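Mosquitocidal toxin (Bacillus sphaericus, PDB 2CB4) probably transfers ADP-ribose to target proteins through this catalytic domain, as part of a larger toxin that kills mosquito larvae. Local coordinates at residues P85-R97 against P184-Y196. The protein carries 1 engineered substitution. Numbering follows the deposited sequence.
Sequences PPNDIFLNGFIPR and PGGIRPEFIRSTY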
loop_
_atom_site.group_PDB
_atom_site.type_symbol
_atom_site.label_atom_id
_atom_site.label_comp_id
_atom_site.label_asym_id
_atom_site.label_seq_id
_atom_site.Cartn_x
_atom_site.Cartn_y
_atom_site.Cartn_z
ATOM N N PRO A 85 8.508 -8.046 -30.955
ATOM C CA PRO A 85 7.936 -8.937 -31.973
ATOM C C PRO A 85 6.517 -8.631 -32.407
ATOM O O PRO A 85 5.820 -7.827 -31.777
ATOM C CB PRO A 85 8.034 -10.304 -31.305
ATOM C CG PRO A 85 7.803 -9.972 -29.811
ATOM C CD PRO A 85 8.390 -8.623 -29.584
ATOM N N PRO A 86 6.085 -9.289 -33.491
ATOM C CA PRO A 86 4.741 -9.067 -34.043
ATOM C C PRO A 86 3.562 -9.206 -33.061
ATOM O O PRO A 86 2.567 -8.483 -33.196
ATOM C CB PRO A 86 4.636 -10.079 -35.208
ATOM C CG PRO A 86 5.924 -10.727 -35.338
ATOM C CD PRO A 86 6.856 -10.298 -34.253
ATOM N N ASN A 87 3.651 -10.134 -32.105
ATOM C CA ASN A 87 2.562 -10.325 -31.121
ATOM C C ASN A 87 2.336 -9.083 -30.275
ATOM O O ASN A 87 1.262 -8.889 -29.721
ATOM C CB ASN A 87 2.747 -11.572 -30.248
ATOM C CG ASN A 87 2.409 -12.831 -30.985
ATOM O OD1 ASN A 87 1.994 -12.795 -32.151
ATOM N ND2 ASN A 87 2.559 -13.956 -30.318
ATOM N N ASP A 88 3.357 -8.242 -30.208
ATOM C CA ASP A 88 3.270 -6.961 -29.525
ATOM C C ASP A 88 2.868 -5.855 -30.591
ATOM O O ASP A 88 1.789 -5.301 -30.543
ATOM C CB ASP A 88 4.628 -6.628 -28.877
ATOM C CG ASP A 88 4.604 -5.307 -28.109
ATOM O OD1 ASP A 88 3.565 -4.610 -28.136
ATOM O OD2 ASP A 88 5.597 -4.969 -27.454
ATOM N N ILE A 89 3.755 -5.598 -31.555
ATOM C CA ILE A 89 3.575 -4.576 -32.584
ATOM C C ILE A 89 2.331 -4.637 -33.479
ATOM O O ILE A 89 1.669 -3.600 -33.683
ATOM C CB ILE A 89 4.882 -4.363 -33.422
ATOM C CG1 ILE A 89 6.103 -4.127 -32.487
ATOM C CG2 ILE A 89 4.688 -3.221 -34.466
ATOM C CD1 ILE A 89 5.899 -2.989 -31.460
ATOM N N PHE A 90 1.999 -5.820 -34.003
ATOM C CA PHE A 90 0.813 -5.954 -34.870
ATOM C C PHE A 90 -0.468 -5.842 -34.047
ATOM O O PHE A 90 -1.560 -5.689 -34.593
ATOM C CB PHE A 90 0.792 -7.276 -35.649
ATOM C CG PHE A 90 1.751 -7.330 -36.809
ATOM C CD1 PHE A 90 2.490 -6.234 -37.174
ATOM C CD2 PHE A 90 1.929 -8.513 -37.526
ATOM C CE1 PHE A 90 3.390 -6.304 -38.230
ATOM C CE2 PHE A 90 2.837 -8.569 -38.581
ATOM C CZ PHE A 90 3.552 -7.466 -38.934
ATOM N N LEU A 91 -0.336 -5.937 -32.730
ATOM C CA LEU A 91 -1.495 -5.825 -31.864
ATOM C C LEU A 91 -1.666 -4.387 -31.354
ATOM O O LEU A 91 -2.760 -3.858 -31.338
ATOM C CB LEU A 91 -1.344 -6.766 -30.672
ATOM C CG LEU A 91 -2.455 -6.653 -29.606
ATOM C CD1 LEU A 91 -3.812 -7.116 -30.142
ATOM C CD2 LEU A 91 -2.120 -7.414 -28.321
ATOM N N ASN A 92 -0.565 -3.775 -30.933
ATOM C CA ASN A 92 -0.578 -2.445 -30.336
ATOM C C ASN A 92 -0.082 -1.278 -31.184
ATOM O O ASN A 92 -0.308 -0.143 -30.824
ATOM C CB ASN A 92 0.320 -2.484 -29.069
ATOM C CG ASN A 92 -0.188 -3.435 -28.028
ATOM O OD1 ASN A 92 -1.319 -3.322 -27.575
ATOM N ND2 ASN A 92 0.632 -4.403 -27.666
ATOM N N GLY A 93 0.651 -1.573 -32.254
ATOM C CA GLY A 93 1.246 -0.570 -33.108
ATOM C C GLY A 93 2.501 -0.035 -32.418
ATOM O O GLY A 93 3.063 -0.663 -31.509
ATOM N N PHE A 94 2.933 1.141 -32.833
ATOM C CA PHE A 94 4.085 1.775 -32.202
ATOM C C PHE A 94 3.589 2.885 -31.299
ATOM O O PHE A 94 3.204 3.957 -31.767
ATOM C CB PHE A 94 5.044 2.312 -33.245
ATOM C CG PHE A 94 5.721 1.229 -34.035
ATOM C CD1 PHE A 94 6.611 0.344 -33.406
ATOM C CD2 PHE A 94 5.453 1.066 -35.399
ATOM C CE1 PHE A 94 7.246 -0.667 -34.142
ATOM C CE2 PHE A 94 6.072 0.050 -36.132
ATOM C CZ PHE A 94 6.977 -0.817 -35.499
ATOM N N ILE A 95 3.568 2.594 -30.004
ATOM C CA ILE A 95 3.134 3.535 -28.976
ATOM C C ILE A 95 4.403 4.236 -28.488
ATOM O O ILE A 95 5.448 3.601 -28.339
ATOM C CB ILE A 95 2.422 2.771 -27.814
ATOM C CG1 ILE A 95 1.188 2.015 -28.364
ATOM C CG2 ILE A 95 2.022 3.727 -26.669
ATOM C CD1 ILE A 95 0.533 1.085 -27.299
ATOM N N PRO A 96 4.338 5.554 -28.310
ATOM C CA PRO A 96 5.529 6.309 -27.898
ATOM C C PRO A 96 5.967 6.019 -26.458
ATOM O O PRO A 96 5.188 5.512 -25.650
ATOM C CB PRO A 96 5.077 7.784 -28.023
ATOM C CG PRO A 96 3.823 7.765 -28.759
ATOM C CD PRO A 96 3.186 6.439 -28.570
ATOM N N ARG A 97 7.212 6.370 -26.135
ATOM C CA ARG A 97 7.713 6.180 -24.778
ATOM C C ARG A 97 6.934 6.985 -23.739
ATOM O O ARG A 97 6.796 6.535 -22.613
ATOM C CB ARG A 97 9.205 6.440 -24.697
ATOM C CG ARG A 97 9.971 5.389 -25.466
ATOM C CD ARG A 97 11.407 5.808 -25.673
ATOM N NE ARG A 97 12.134 5.774 -24.421
ATOM C CZ ARG A 97 13.258 6.444 -24.193
ATOM N NH1 ARG A 97 13.817 7.208 -25.136
ATOM N NH2 ARG A 97 13.838 6.337 -23.024
ATOM N N PRO A 184 4.306 12.098 -34.276
ATOM C CA PRO A 184 3.903 12.535 -32.937
ATOM C C PRO A 184 2.675 11.689 -32.586
ATOM O O PRO A 184 1.712 11.625 -33.367
ATOM C CB PRO A 184 3.520 14.032 -33.149
ATOM C CG PRO A 184 4.156 14.433 -34.438
ATOM C CD PRO A 184 4.117 13.172 -35.288
ATOM N N GLY A 185 2.727 10.991 -31.451
ATOM C CA GLY A 185 1.620 10.131 -31.038
ATOM C C GLY A 185 1.760 8.673 -31.517
ATOM O O GLY A 185 0.923 7.830 -31.196
ATOM N N GLY A 186 2.795 8.377 -32.298
ATOM C CA GLY A 186 3.012 7.018 -32.770
ATOM C C GLY A 186 2.205 6.626 -34.002
ATOM O O GLY A 186 1.650 7.478 -34.703
ATOM N N ILE A 187 2.162 5.318 -34.249
ATOM C CA ILE A 187 1.526 4.716 -35.405
ATOM C C ILE A 187 0.662 3.502 -35.014
ATOM O O ILE A 187 1.146 2.565 -34.396
ATOM C CB ILE A 187 2.659 4.221 -36.351
ATOM C CG1 ILE A 187 3.667 5.352 -36.602
ATOM C CG2 ILE A 187 2.116 3.582 -37.645
ATOM C CD1 ILE A 187 4.988 4.895 -37.205
ATOM N N ARG A 188 -0.609 3.512 -35.407
ATOM C CA ARG A 188 -1.509 2.397 -35.124
ATOM C C ARG A 188 -1.143 1.165 -35.967
ATOM O O ARG A 188 -0.569 1.302 -37.042
ATOM C CB ARG A 188 -2.936 2.851 -35.354
ATOM C CG ARG A 188 -3.331 3.931 -34.335
ATOM C CD ARG A 188 -4.837 4.188 -34.343
ATOM N NE ARG A 188 -5.358 4.455 -35.690
ATOM C CZ ARG A 188 -5.383 5.653 -36.274
ATOM N NH1 ARG A 188 -4.889 6.706 -35.650
ATOM N NH2 ARG A 188 -5.888 5.801 -37.489
ATOM N N PRO A 189 -1.463 -0.041 -35.481
ATOM C CA PRO A 189 -1.067 -1.271 -36.195
ATOM C C PRO A 189 -1.605 -1.463 -37.606
ATOM O O PRO A 189 -1.008 -2.193 -38.422
ATOM C CB PRO A 189 -1.543 -2.395 -35.248
ATOM C CG PRO A 189 -2.608 -1.771 -34.402
ATOM C CD PRO A 189 -2.207 -0.343 -34.230
ATOM N N GLU A 190 -2.743 -0.852 -37.908
ATOM C CA GLU A 190 -3.325 -1.004 -39.257
ATOM C C GLU A 190 -2.476 -0.353 -40.362
ATOM O O GLU A 190 -2.703 -0.583 -41.531
ATOM C CB GLU A 190 -4.802 -0.561 -39.302
ATOM C CG GLU A 190 -5.044 0.936 -39.049
ATOM C CD GLU A 190 -5.326 1.254 -37.610
ATOM O OE1 GLU A 190 -4.918 0.461 -36.734
ATOM O OE2 GLU A 190 -5.946 2.319 -37.355
ATOM N N PHE A 191 -1.474 0.427 -39.974
ATOM C CA PHE A 191 -0.550 1.076 -40.917
ATOM C C PHE A 191 0.770 0.297 -41.075
ATOM O O PHE A 191 1.691 0.749 -41.768
ATOM C CB PHE A 191 -0.267 2.501 -40.445
ATOM C CG PHE A 191 -1.512 3.337 -40.370
ATOM C CD1 PHE A 191 -2.342 3.450 -41.507
ATOM C CD2 PHE A 191 -1.905 3.942 -39.184
ATOM C CE1 PHE A 191 -3.526 4.179 -41.444
ATOM C CE2 PHE A 191 -3.085 4.662 -39.121
ATOM C CZ PHE A 191 -3.914 4.767 -40.255
ATOM N N ILE A 192 0.858 -0.859 -40.414
ATOM C CA ILE A 192 2.050 -1.700 -40.456
ATOM C C ILE A 192 1.695 -2.907 -41.289
ATOM O O ILE A 192 0.861 -3.734 -40.904
ATOM C CB ILE A 192 2.551 -2.083 -39.023
ATOM C CG1 ILE A 192 2.471 -0.856 -38.090
ATOM C CG2 ILE A 192 3.961 -2.663 -39.084
ATOM C CD1 ILE A 192 2.860 -1.138 -36.632
ATOM N N ARG A 193 2.287 -2.966 -42.475
ATOM C CA ARG A 193 1.969 -4.020 -43.412
ATOM C C ARG A 193 2.637 -5.361 -43.179
ATOM O O ARG A 193 2.040 -6.410 -43.388
ATOM C CB ARG A 193 2.243 -3.562 -44.863
ATOM C CG ARG A 193 1.728 -4.627 -45.870
ATOM C CD ARG A 193 1.573 -4.074 -47.255
ATOM N NE ARG A 193 2.868 -3.944 -47.900
ATOM C CZ ARG A 193 3.051 -3.504 -49.136
ATOM N NH1 ARG A 193 2.016 -3.166 -49.871
ATOM N NH2 ARG A 193 4.274 -3.409 -49.639
ATOM N N SER A 194 3.907 -5.327 -42.804
ATOM C CA SER A 194 4.637 -6.563 -42.614
ATOM C C SER A 194 5.884 -6.306 -41.794
ATOM O O SER A 194 6.187 -5.176 -41.418
ATOM C CB SER A 194 5.061 -7.095 -44.004
ATOM O OG SER A 194 6.002 -6.210 -44.649
ATOM N N THR A 195 6.641 -7.362 -41.567
ATOM C CA THR A 195 7.921 -7.222 -40.893
ATOM C C THR A 195 8.832 -8.382 -41.260
ATOM O O THR A 195 8.368 -9.484 -41.546
ATOM C CB THR A 195 7.810 -7.046 -39.338
ATOM O OG1 THR A 195 9.071 -6.580 -38.832
ATOM C CG2 THR A 195 7.452 -8.361 -38.638
ATOM N N TYR A 196 10.127 -8.120 -41.277
ATOM C CA TYR A 196 11.118 -9.152 -41.512
ATOM C C TYR A 196 11.647 -9.494 -40.127
ATOM O O TYR A 196 12.018 -8.597 -39.369
ATOM C CB TYR A 196 12.335 -8.604 -42.245
ATOM C CG TYR A 196 12.136 -8.371 -43.696
ATOM C CD1 TYR A 196 11.074 -8.946 -44.374
ATOM C CD2 TYR A 196 13.010 -7.570 -44.400
ATOM C CE1 TYR A 196 10.878 -8.716 -45.726
ATOM C CE2 TYR A 196 12.848 -7.357 -45.754
ATOM C CZ TYR A 196 11.778 -7.929 -46.414
ATOM O OH TYR A 196 11.617 -7.686 -47.754
#
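Phe94 and Ile187 pair through both backbone bonds of a single antiparallel bridge, which ties the exit of helix 86-92 to the loop before strand 192-199 in the ADP-ribosyltransferase fold. Phe94 N gives its hydrogen to Ile187 O at 2.8 Å, and Ile187 N returns one to a lone pair of Phe94 O at 3.0 Å. Each carbonyl also takes a CA-H...O contact: Gly93 CA lies 3.4 Å from Ile187 O, and Gly186 CA comes up to Phe94 O. Pro189 packs its ring carbons against the last helical turn, CB 3.4 Å from Phe90 O in van der Waals contact, while Gly93 N bonds Ile89 O.

Beside the bridge the side chains that meet are largely apolar. With CG1 of Ile192 anti to its carbonyl carbon (chi1 -42°), CD1 reaches 3.5 Å from both Phe94 CE2 and Ile89 CG2. Phe90 and Thr195 both touch Trp207 of strand 202-208.

Nearby polar side chains are satisfied too. Asn92 ND2 donates to Asp88 OD1 one turn back, Ser194 OG bonds Glu155 OE1 on strand 150-156, and Arg188, whose NH1 bonds Gln25 O and Ala27 O, makes a 2.8 Å salt bridge from NE to Glu190 OE2, which it meets from above the carboxylate plane.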